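Local atomic coordinates of Tni2 (Pseudomonas fluorescens, PDB entry 6B12), a protein that binds the type VI secretion NADase effector Tne2 and probably serves as the immunity protein that neutralises this toxin. Residues 57-61 with 119-123; 104-110 with 124-130. Numbering follows the deposited sequence.

Interaction 1 (57-61 with 119-123); sequences IVVPD and PSIFT
Two antiparallel beta-sheets meet here where one strand runs into a turn and another begins. Ile57 and Val58 are extended and belong to strand 54-58, and the chain then turns through Pro60 and Asp61 (phi/psi -63/-11 and -74/-5). Opposite them, Pro119 and Ser120 have similar helical-type angles (-64/-12 and -76/-9) before strand 121-128 begins. The nearest CA pairs are Asp61 with Pro119 at 4.7 Å and Val59 with Phe122 at 6.1 Å; the contact rests mainly on apolar packing and buries 318 Å². Pro119 gives up the most surface: its CB lies 4.0 Å from Pro60 CB, and its carbonyl O comes within 3.3 Å of Pro60 CD. Phe122 (chi1 67°, p) points its CA-to-CB bond toward 57-61, with Val59 CG2 3.8 Å from Phe122 CD1 and Ile57 CD1 4.0 Å from Phe122 CB. The Phe122 side chain also touches Ala66 of strand 64-70 and Phe111 of strand 102-112, so it lies in the apolar seam between the sheets. Val59 (chi1 180°, t) reaches both Phe122 and the 119-120 turn with its two methyls: CG2 to the Phe122 ring, and CG1 3.4 Å from Pro119 O and likewise 3.4 Å from Ser120 O.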
# COMPACT_ATOMS: atom_id res chain seq x y z
N ILE C 57 1.63 -7.40 9.82
CA ILE C 57 0.24 -7.80 9.98
C ILE C 57 0.20 -9.20 10.57
O ILE C 57 1.16 -9.98 10.45
CB ILE C 57 -0.57 -7.79 8.65
CG1 ILE C 57 0.11 -8.68 7.61
CG2 ILE C 57 -0.73 -6.34 8.13
CD1 ILE C 57 -0.81 -9.14 6.49
N VAL C 58 -0.88 -9.50 11.26
CA VAL C 58 -1.14 -10.88 11.66
C VAL C 58 -1.95 -11.53 10.54
O VAL C 58 -3.00 -11.03 10.15
CB VAL C 58 -1.89 -10.94 13.00
CG1 VAL C 58 -2.27 -12.37 13.32
CG2 VAL C 58 -1.01 -10.33 14.14
N VAL C 59 -1.43 -12.63 10.00
CA VAL C 59 -2.17 -13.37 8.97
C VAL C 59 -3.46 -13.88 9.58
O VAL C 59 -3.49 -14.19 10.79
CB VAL C 59 -1.29 -14.52 8.44
CG1 VAL C 59 -2.00 -15.34 7.35
CG2 VAL C 59 0.07 -13.95 7.92
N PRO C 60 -4.59 -13.93 8.85
CA PRO C 60 -5.86 -14.26 9.53
C PRO C 60 -5.91 -15.65 10.14
O PRO C 60 -6.80 -15.88 10.98
CB PRO C 60 -6.90 -14.08 8.41
CG PRO C 60 -6.26 -13.01 7.53
CD PRO C 60 -4.82 -13.42 7.50
N ASP C 61 -4.94 -16.53 9.86
CA ASP C 61 -4.89 -17.81 10.57
C ASP C 61 -4.40 -17.66 12.01
O ASP C 61 -4.41 -18.65 12.74
CB ASP C 61 -4.02 -18.82 9.78
CG ASP C 61 -2.55 -18.43 9.67
OD1 ASP C 61 -2.08 -17.52 10.38
OD2 ASP C 61 -1.85 -19.05 8.84
N PRO C 119 -7.89 -18.71 5.75
CA PRO C 119 -7.29 -17.65 6.57
C PRO C 119 -5.78 -17.61 6.49
O PRO C 119 -5.16 -16.64 6.97
CB PRO C 119 -7.74 -18.00 8.00
CG PRO C 119 -8.95 -18.83 7.81
CD PRO C 119 -8.66 -19.66 6.57
N SER C 120 -5.15 -18.64 5.92
CA SER C 120 -3.70 -18.64 5.82
C SER C 120 -3.19 -17.71 4.71
O SER C 120 -1.98 -17.46 4.67
CB SER C 120 -3.18 -20.05 5.54
OG SER C 120 -3.60 -20.50 4.25
N ILE C 121 -4.06 -17.18 3.87
CA ILE C 121 -3.65 -16.35 2.73
C ILE C 121 -3.66 -14.89 3.14
O ILE C 121 -4.65 -14.40 3.70
CB ILE C 121 -4.56 -16.57 1.52
CG1 ILE C 121 -4.48 -18.03 1.05
CG2 ILE C 121 -4.15 -15.65 0.36
CD1 ILE C 121 -5.56 -18.43 0.00
N PHE C 122 -2.58 -14.17 2.82
CA PHE C 122 -2.55 -12.71 2.93
C PHE C 122 -2.12 -12.14 1.59
O PHE C 122 -1.68 -12.86 0.68
CB PHE C 122 -1.62 -12.25 4.07
CG PHE C 122 -0.17 -12.54 3.82
CD1 PHE C 122 0.37 -13.79 4.13
CD2 PHE C 122 0.66 -11.56 3.29
CE1 PHE C 122 1.71 -14.06 3.90
CE2 PHE C 122 2.02 -11.82 3.04
CZ PHE C 122 2.55 -13.05 3.35
N THR C 123 -2.26 -10.82 1.46
CA THR C 123 -1.96 -10.14 0.20
C THR C 123 -0.92 -9.05 0.43
O THR C 123 -1.06 -8.25 1.35
CB THR C 123 -3.22 -9.50 -0.38
OG1 THR C 123 -4.22 -10.50 -0.63
CG2 THR C 123 -2.90 -8.80 -1.71

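Interaction 2 (104-110 with 124-130); sequences EAGIYSW and CMFSRQR
Strand 104-110 pairs antiparallel with strand 124-128, their short axes 4.5 Å apart at closest and their directions 143° apart. In register, Gly106-Arg128 and Tyr108-Phe126 are non-hydrogen-bonded pairs (CA-CA 4.2 and 4.3 Å) and Ile107-Ser127 is a hydrogen-bonded pair (CA-CA 5.2 Å). The backbone bonds are Ile107 N to Ser127 O, 2.9 Å; Ser127 N to Ile107 O, 2.8 Å; and Gln129 N to Ala105 O, 2.8 Å. Further along, Ser109 N reaches Met125 O at 2.8 Å while Met125 N reaches Trp110 O at 2.7 Å. Two residues thus face one, and Ser109 (phi/psi -124/-39) and Trp110 (-169/171) have the angles of a classic beta bulge.

Among aromatic contacts, Phe126 (chi1 172°, t) turns its edge to the face of Tyr108 (chi1 -72°, m), centroids 5.4 Å apart and planes at 65°. Gly106 CA lies 3.3 Å from Phe126 CZ, where an ideal CB would clash. On the sheet face carrying Ile107 and Ser127, selenomethionine Met125 places CG 3.6 Å from the centroid of the five-membered ring of Trp110, a CH-pi contact.

Charged groups gather at the other end: Glu104 OE2 forms a salt bridge with Arg130 NE at 2.9 Å, and water 1 joins Glu104 OE1 (2.7 Å), Ala105 O (2.8 Å) and Arg130 N (3.1 Å). Arg128 has its salt-bridge partner in Asp131.

Together these features define a bulged antiparallel beta hairpin within the C-terminal five-stranded meander.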
# COMPACT_ATOMS: atom_id res chain seq x y z
N GLU C 104 10.82 -10.84 -13.19
CA GLU C 104 10.70 -9.41 -12.89
C GLU C 104 11.08 -9.13 -11.45
O GLU C 104 10.42 -9.62 -10.53
CB GLU C 104 9.27 -8.92 -13.14
CG GLU C 104 8.83 -9.11 -14.58
CD GLU C 104 9.39 -8.04 -15.49
OE1 GLU C 104 10.24 -7.22 -15.05
OE2 GLU C 104 8.98 -8.01 -16.67
N ALA C 105 12.12 -8.30 -11.27
CA ALA C 105 12.42 -7.84 -9.92
C ALA C 105 11.40 -6.79 -9.46
O ALA C 105 10.77 -6.10 -10.26
CB ALA C 105 13.83 -7.24 -9.86
N GLY C 106 11.27 -6.65 -8.15
CA GLY C 106 10.36 -5.65 -7.65
C GLY C 106 10.48 -5.52 -6.15
O GLY C 106 11.38 -6.09 -5.53
N ILE C 107 9.57 -4.73 -5.57
CA ILE C 107 9.61 -4.43 -4.13
C ILE C 107 8.21 -4.56 -3.56
O ILE C 107 7.27 -3.91 -4.05
CB ILE C 107 10.16 -3.01 -3.85
CG1 ILE C 107 11.53 -2.80 -4.49
CG2 ILE C 107 10.28 -2.74 -2.33
CD1 ILE C 107 12.01 -1.36 -4.39
N TYR C 108 8.06 -5.36 -2.51
CA TYR C 108 6.80 -5.36 -1.77
C TYR C 108 6.62 -4.03 -1.04
O TYR C 108 7.57 -3.49 -0.47
CB TYR C 108 6.76 -6.53 -0.79
CG TYR C 108 6.60 -7.86 -1.50
CD1 TYR C 108 5.41 -8.18 -2.15
CD2 TYR C 108 7.64 -8.78 -1.55
CE1 TYR C 108 5.24 -9.41 -2.81
CE2 TYR C 108 7.48 -10.04 -2.21
CZ TYR C 108 6.27 -10.32 -2.83
OH TYR C 108 6.08 -11.52 -3.48
N SER C 109 5.39 -3.51 -1.07
CA SER C 109 5.12 -2.12 -0.73
C SER C 109 4.11 -1.92 0.39
O SER C 109 4.32 -1.04 1.21
CB SER C 109 4.68 -1.34 -1.97
OG SER C 109 5.73 -1.40 -2.92
N TRP C 110 3.03 -2.72 0.45
CA TRP C 110 2.07 -2.59 1.55
C TRP C 110 1.13 -3.79 1.48
O TRP C 110 1.14 -4.55 0.51
CB TRP C 110 1.30 -1.27 1.49
CG TRP C 110 0.27 -1.08 0.37
CD1 TRP C 110 -1.03 -1.50 0.37
CD2 TRP C 110 0.47 -0.39 -0.87
NE1 TRP C 110 -1.65 -1.13 -0.80
CE2 TRP C 110 -0.76 -0.43 -1.57
CE3 TRP C 110 1.55 0.27 -1.44
CZ2 TRP C 110 -0.91 0.13 -2.83
CZ3 TRP C 110 1.39 0.85 -2.69
CH2 TRP C 110 0.18 0.77 -3.37
N CYS C 124 0.09 -8.99 -0.43
CA CYS C 124 1.05 -7.90 -0.37
C CYS C 124 1.16 -7.31 -1.77
O CYS C 124 1.16 -8.04 -2.77
CB CYS C 124 2.40 -8.38 0.15
SG CYS C 124 3.54 -7.05 0.62
N MSE C 125 1.19 -5.98 -1.81
CA MSE C 125 1.21 -5.26 -3.08
C MSE C 125 2.66 -5.10 -3.51
O MSE C 125 3.50 -4.68 -2.73
CB MSE C 125 0.51 -3.90 -2.91
CG MSE C 125 -0.90 -4.01 -2.36
SE MSE C 125 -2.07 -5.17 -3.43
CE MSE C 125 -1.83 -4.17 -5.04
N PHE C 126 2.93 -5.44 -4.77
CA PHE C 126 4.28 -5.57 -5.31
C PHE C 126 4.47 -4.54 -6.41
O PHE C 126 3.63 -4.46 -7.31
CB PHE C 126 4.45 -7.00 -5.85
CG PHE C 126 5.72 -7.28 -6.62
CD1 PHE C 126 6.85 -7.77 -5.98
CD2 PHE C 126 5.74 -7.18 -8.01
CE1 PHE C 126 7.99 -8.09 -6.70
CE2 PHE C 126 6.88 -7.50 -8.74
CZ PHE C 126 8.00 -7.95 -8.10
N SER C 127 5.53 -3.73 -6.30
CA SER C 127 5.85 -2.73 -7.32
C SER C 127 6.94 -3.29 -8.22
O SER C 127 8.08 -3.48 -7.77
CB SER C 127 6.30 -1.42 -6.66
OG SER C 127 6.49 -0.41 -7.65
N ARG C 128 6.59 -3.54 -9.49
CA ARG C 128 7.55 -4.11 -10.43
C ARG C 128 8.64 -3.08 -10.74
O ARG C 128 8.35 -1.94 -11.04
CB ARG C 128 6.82 -4.52 -11.72
CG ARG C 128 7.72 -5.10 -12.79
CD ARG C 128 6.90 -5.84 -13.83
NE ARG C 128 6.06 -4.95 -14.65
CZ ARG C 128 5.18 -5.38 -15.55
NH1 ARG C 128 5.01 -6.69 -15.74
NH2 ARG C 128 4.45 -4.51 -16.22
N GLN C 129 9.90 -3.49 -10.62
CA GLN C 129 10.98 -2.52 -10.64
C GLN C 129 11.06 -1.77 -11.96
O GLN C 129 11.33 -0.56 -11.98
CB GLN C 129 12.30 -3.22 -10.33
CG GLN C 129 13.53 -2.35 -10.42
CD GLN C 129 14.79 -3.17 -10.66
OE1 GLN C 129 15.25 -3.89 -9.77
NE2 GLN C 129 15.33 -3.09 -11.86
N ARG C 130 10.80 -2.45 -13.08
CA ARG C 130 11.15 -1.84 -14.35
C ARG C 130 10.19 -0.72 -14.75
O ARG C 130 10.59 0.21 -15.45
CB ARG C 130 11.23 -2.91 -15.45
CG ARG C 130 9.94 -3.26 -16.13
CD ARG C 130 10.20 -4.21 -17.30
NE ARG C 130 9.12 -5.18 -17.45
CZ ARG C 130 8.00 -4.93 -18.10
NH1 ARG C 130 7.82 -3.74 -18.67
NH2 ARG C 130 7.06 -5.86 -18.19
O HOH W 1 11.05 -5.56 -13.02
O HOH W 2 6.67 -9.04 -17.26

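In the fold
Along the chain the segments alternate, 57-61, 104-110, 119-123 and then 124-130, so the two interactions cross in sequence. Their centres lie about 19 Å apart, yet they share strand 121-128: its first residues belong to interaction 1 and the rest to interaction 2, with 123 and 124 adjoining. Interaction 2 pairs this strand with its sheet neighbour 102-112, inside the meander that spans residues 96-152. Interaction 1 connects the start of the same strand to the preceding four-stranded meander, 54-92. One strand therefore takes part in both sheet pairing and sheet-to-sheet packing. Trp110, in interaction 2, also packs on Ala53 of the Tne2 chain, placing this hairpin beside the bound effector.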